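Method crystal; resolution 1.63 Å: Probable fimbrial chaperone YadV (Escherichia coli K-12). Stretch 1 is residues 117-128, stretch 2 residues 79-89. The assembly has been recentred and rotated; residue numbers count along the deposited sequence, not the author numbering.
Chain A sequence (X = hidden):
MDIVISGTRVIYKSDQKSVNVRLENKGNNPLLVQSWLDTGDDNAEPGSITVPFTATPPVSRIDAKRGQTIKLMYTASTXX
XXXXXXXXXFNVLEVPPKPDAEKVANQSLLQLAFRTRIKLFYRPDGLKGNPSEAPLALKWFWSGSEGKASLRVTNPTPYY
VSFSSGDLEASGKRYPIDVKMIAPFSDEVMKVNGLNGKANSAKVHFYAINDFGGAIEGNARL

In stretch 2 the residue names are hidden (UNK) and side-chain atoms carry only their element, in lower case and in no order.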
# COMPACT_ATOMS: atom_id res chain seq x y z
N ARG A 117 -2.38 0.67 -10.17
CA ARG A 117 -1.13 0.58 -9.39
C ARG A 117 -1.43 -0.14 -8.09
O ARG A 117 -2.47 0.11 -7.50
CB ARG A 117 -0.57 1.96 -9.03
CG ARG A 117 -0.26 2.91 -10.17
CD ARG A 117 0.32 4.21 -9.62
NE ARG A 117 -0.36 4.60 -8.38
CZ ARG A 117 0.04 5.59 -7.59
NH1 ARG A 117 1.12 6.29 -7.91
NH2 ARG A 117 -0.63 5.86 -6.48
N ILE A 118 -0.49 -0.98 -7.62
CA ILE A 118 -0.53 -1.53 -6.25
C ILE A 118 0.81 -1.33 -5.60
O ILE A 118 1.81 -1.10 -6.27
CB ILE A 118 -0.85 -3.05 -6.20
CG1 ILE A 118 0.22 -3.88 -6.91
CG2 ILE A 118 -2.25 -3.34 -6.73
CD1 ILE A 118 -0.04 -5.39 -6.81
N LYS A 119 0.84 -1.37 -4.27
CA LYS A 119 2.10 -1.16 -3.54
C LYS A 119 2.98 -2.39 -3.55
O LYS A 119 2.50 -3.54 -3.43
CB LYS A 119 1.81 -0.81 -2.08
CG LYS A 119 1.11 0.54 -1.95
CD LYS A 119 0.57 0.67 -0.48
CE LYS A 119 -0.40 1.84 -0.26
NZ LYS A 119 -1.08 1.72 1.09
N LEU A 120 4.28 -2.12 -3.66
CA LEU A 120 5.30 -3.17 -3.43
C LEU A 120 6.10 -2.75 -2.19
O LEU A 120 6.60 -1.63 -2.11
CB LEU A 120 6.22 -3.32 -4.64
CG LEU A 120 7.34 -4.35 -4.39
CD1 LEU A 120 7.67 -5.09 -5.73
CD2 LEU A 120 8.60 -3.69 -3.84
N PHE A 121 6.18 -3.63 -1.20
CA PHE A 121 6.98 -3.32 -0.02
C PHE A 121 8.24 -4.11 -0.07
O PHE A 121 8.19 -5.37 -0.05
CB PHE A 121 6.20 -3.65 1.29
CG PHE A 121 4.93 -2.86 1.45
CD1 PHE A 121 4.99 -1.60 1.97
CD2 PHE A 121 3.69 -3.37 1.06
CE1 PHE A 121 3.81 -0.84 2.14
CE2 PHE A 121 2.49 -2.57 1.18
CZ PHE A 121 2.56 -1.33 1.74
N TYR A 122 9.36 -3.40 -0.14
CA TYR A 122 10.68 -4.04 -0.07
C TYR A 122 11.04 -4.22 1.40
O TYR A 122 11.11 -3.23 2.16
CB TYR A 122 11.72 -3.19 -0.82
CG TYR A 122 13.07 -3.87 -0.81
CD1 TYR A 122 13.37 -4.85 -1.74
CD2 TYR A 122 14.04 -3.49 0.11
CE1 TYR A 122 14.64 -5.44 -1.75
CE2 TYR A 122 15.31 -4.05 0.08
CZ TYR A 122 15.59 -5.03 -0.83
OH TYR A 122 16.87 -5.60 -0.84
N ARG A 123 11.24 -5.49 1.84
CA ARG A 123 11.39 -5.80 3.25
C ARG A 123 12.76 -6.45 3.48
O ARG A 123 12.96 -7.63 3.18
CB ARG A 123 10.28 -6.74 3.72
CG ARG A 123 10.36 -7.01 5.22
CD ARG A 123 9.22 -7.94 5.66
NE ARG A 123 8.00 -7.11 5.53
CZ ARG A 123 6.80 -7.65 5.39
NH1 ARG A 123 6.63 -8.98 5.47
NH2 ARG A 123 5.74 -6.86 5.21
N PRO A 124 13.72 -5.68 4.01
CA PRO A 124 14.98 -6.31 4.41
C PRO A 124 14.72 -7.42 5.41
O PRO A 124 13.87 -7.30 6.29
CB PRO A 124 15.77 -5.16 5.06
CG PRO A 124 15.14 -3.88 4.43
CD PRO A 124 13.67 -4.22 4.29
N ASP A 125 15.49 -8.50 5.29
CA ASP A 125 15.39 -9.59 6.26
C ASP A 125 15.86 -9.10 7.63
O ASP A 125 16.77 -8.25 7.70
CB ASP A 125 16.31 -10.73 5.85
CG ASP A 125 15.80 -11.56 4.68
OD1 ASP A 125 14.85 -11.21 3.99
OD2 ASP A 125 16.34 -12.63 4.47
N GLY A 126 15.32 -9.69 8.68
CA GLY A 126 15.80 -9.47 10.02
C GLY A 126 15.29 -8.25 10.76
O GLY A 126 15.87 -7.90 11.79
N LEU A 127 14.21 -7.66 10.28
CA LEU A 127 13.66 -6.52 11.02
C LEU A 127 13.03 -6.97 12.33
O LEU A 127 12.49 -8.09 12.44
CB LEU A 127 12.63 -5.80 10.19
CG LEU A 127 13.17 -5.19 8.86
CD1 LEU A 127 12.02 -4.59 8.11
CD2 LEU A 127 14.19 -4.11 9.17
N LYS A 128 13.13 -6.09 13.33
CA LYS A 128 12.55 -6.36 14.63
C LYS A 128 11.03 -6.48 14.53
O LYS A 128 10.38 -5.68 13.87
CB LYS A 128 12.90 -5.19 15.57
CG LYS A 128 12.32 -5.33 16.96
CD LYS A 128 12.53 -4.04 17.75
CE LYS A 128 12.01 -4.19 19.17
NZ LYS A 128 10.55 -4.49 19.20
N UNK A 79 21.24 1.45 -3.41
CA UNK A 79 21.10 0.59 -2.25
C UNK A 79 19.91 1.05 -1.44
O UNK A 79 19.76 2.23 -1.17
c UNK A 79 22.35 0.61 -1.39
o UNK A 79 22.72 1.95 -1.17
N UNK A 80 19.04 0.12 -1.09
CA UNK A 80 17.93 0.51 -0.24
C UNK A 80 18.32 0.34 1.23
O UNK A 80 19.22 -0.45 1.56
c UNK A 80 15.06 -1.16 -2.28
c UNK A 80 15.47 1.24 -2.08
c UNK A 80 16.70 -0.37 -0.55
c UNK A 80 16.10 -0.14 -1.94
N UNK A 81 17.60 1.03 2.14
CA UNK A 81 17.96 0.91 3.56
C UNK A 81 17.79 -0.48 4.04
O UNK A 81 16.89 -1.19 3.56
c UNK A 81 16.65 2.13 1.91
c UNK A 81 16.10 2.36 3.28
c UNK A 81 16.95 1.82 4.28
N UNK A 82 18.64 -0.91 4.98
CA UNK A 82 18.48 -2.23 5.52
C UNK A 82 17.80 -2.27 6.88
O UNK A 82 17.57 -3.36 7.44
c UNK A 82 19.86 -2.92 5.60
c UNK A 82 22.37 -4.18 2.93
c UNK A 82 20.47 -3.12 4.23
c UNK A 82 21.69 -4.06 4.29
n UNK A 82 23.53 -5.11 2.99
N UNK A 83 17.39 -1.10 7.39
CA UNK A 83 16.80 -1.07 8.72
C UNK A 83 15.31 -0.77 8.72
O UNK A 83 14.75 -0.58 9.78
c UNK A 83 17.28 1.39 9.03
o UNK A 83 17.64 2.34 9.78
o UNK A 83 16.81 1.61 7.88
c UNK A 83 17.47 0.01 9.58
N UNK A 84 14.70 -0.82 7.55
CA UNK A 84 13.26 -0.51 7.46
C UNK A 84 12.78 -0.88 6.11
O UNK A 84 13.57 -1.03 5.19
n UNK A 84 15.87 4.70 9.62
n UNK A 84 13.92 5.58 8.72
c UNK A 84 13.62 3.36 7.04
c UNK A 84 13.57 1.89 6.56
c UNK A 84 14.84 4.61 8.78
c UNK A 84 13.04 1.01 7.70
n UNK A 84 14.71 3.54 7.99
N UNK A 85 11.48 -1.04 5.97
CA UNK A 85 10.87 -1.26 4.66
C UNK A 85 10.97 -0.01 3.79
O UNK A 85 11.08 1.15 4.27
c UNK A 85 9.13 -2.96 5.43
o UNK A 85 7.35 -4.47 5.14
o UNK A 85 6.73 -2.39 5.54
c UNK A 85 9.38 -1.56 4.82
c UNK A 85 7.64 -3.28 5.38
N UNK A 86 10.97 -0.28 2.47
CA UNK A 86 10.84 0.79 1.45
C UNK A 86 9.63 0.47 0.59
O UNK A 86 9.39 -0.68 0.28
c UNK A 86 12.08 0.86 0.54
o UNK A 86 13.19 1.34 1.25
N UNK A 87 8.88 1.46 0.16
CA UNK A 87 7.70 1.21 -0.63
C UNK A 87 7.86 1.77 -2.05
O UNK A 87 8.47 2.84 -2.29
c UNK A 87 6.41 3.38 -0.02
c UNK A 87 5.14 1.24 -0.63
c UNK A 87 6.40 1.81 0.02
N UNK A 88 7.31 0.98 -2.98
CA UNK A 88 7.27 1.33 -4.40
C UNK A 88 5.90 1.04 -4.95
O UNK A 88 5.05 0.44 -4.27
c UNK A 88 8.36 0.55 -5.19
c UNK A 88 9.71 0.81 -4.65
c UNK A 88 11.46 0.37 -3.08
c UNK A 88 12.20 1.35 -3.58
c UNK A 88 10.22 0.07 -3.59
c UNK A 88 10.48 1.82 -5.18
c UNK A 88 11.74 2.11 -4.64
N UNK A 89 5.68 1.53 -6.17
CA UNK A 89 4.44 1.25 -6.87
C UNK A 89 4.63 0.39 -8.09
O UNK A 89 5.42 0.69 -8.97
c UNK A 89 1.96 3.74 -4.22
c UNK A 89 0.84 2.35 -5.84
c UNK A 89 3.99 3.96 -5.10
c UNK A 89 -0.28 2.42 -5.06
c UNK A 89 -0.28 3.15 -3.87
c UNK A 89 3.78 2.58 -7.26
c UNK A 89 1.98 3.03 -5.43
c UNK A 89 0.83 3.81 -3.43
c UNK A 89 3.28 3.20 -6.00
n UNK A 89 3.21 4.29 -4.04
O HOH W 1 17.48 -5.83 8.97

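Position 79 carries one carbon and then one oxygen, out of reach of stretch 1. A lone hydroxymethyl identifies Ser-79, whose CB is 8.3 Å from Tyr-122 OH. At position 80 four carbons fork at the second, and one terminal carbon sits over a face of the Tyr-122 ring. The fork makes this Leu-80; its CD1 lies 3.7 Å from the ring centroid, 19° off the normal, a CH-pi contact.

Three carbons at position 81 close a ring onto the backbone nitrogen, and the backbone O of 81 is 3.3 Å from Pro-124 CG; the ring defines Pro-81. Position 82 has four carbons in a row ending in nitrogen, and that end leads away from stretch 1: Lys-82. Water 1 donates to Lys-82 O (2.9 Å) and to Asp-125 O (2.8 Å), bridging the two loops.

Position 83 shows two carbons, the second bearing two oxygens, with CA-to-CB directed away: Asp-83. Position 84 has three carbons, a nitrogen, then a carbon with two more nitrogens; its CA-to-CB bond is also directed away. This is Arg-84, whose NE donates to Asp-83 OD1 at 2.9 Å in a salt bridge within the loop.

At position 85 three carbons end in two oxygens, one of them meeting the Arg-123 guanidinium near its plane. The extra carbon relative to Asp-83 gives Glu-85; its OE2 accepts from Arg-123 NE (2.7 Å) and Arg-123 NH2 (2.9 Å), forming a salt bridge.

Position 86 has one carbon and one oxygen, its CB 4.3 Å from Tyr-122 CB: Ser-86. Position 87 has one carbon carrying two, one of which packs against the Phe-121 ring; this is Val-87, CG2 to Phe-121 CE1 being 3.7 Å. Position 88, a carbon followed by a six-carbon ring, touches Leu-120. It is Phe-88, with CD1 4.1 Å from Leu-120 CD2. At position 89, fused five- and six-membered rings hold eight carbons and one nitrogen, between Lys-119 CG on one face and the stacked Arg-117 guanidinium on the opposite face (centres 4.0 Å apart, planes at 19°). This can only be Trp-89.

The contact is an antiparallel strand pairing. Reciprocal hydrogen bonds join Tyr-122 N to Ser-86 O (2.8 Å), Ser-86 N to Tyr-122 O (3.0 Å), Leu-120 N to Phe-88 O (2.7 Å) and Phe-88 N to Leu-120 O (2.8 Å). Side chains alternate: Lys-119, Phe-121, Val-87 and Trp-89 share one face, Leu-120, Tyr-122, Ser-86 and Phe-88 the other. The sandwiched indole and the Arg-123–Glu-85 salt bridge reinforce this ladder, and together the stretches bury 926 Å².

Stretch 2, residues 79-89: SLPKDRESVFW
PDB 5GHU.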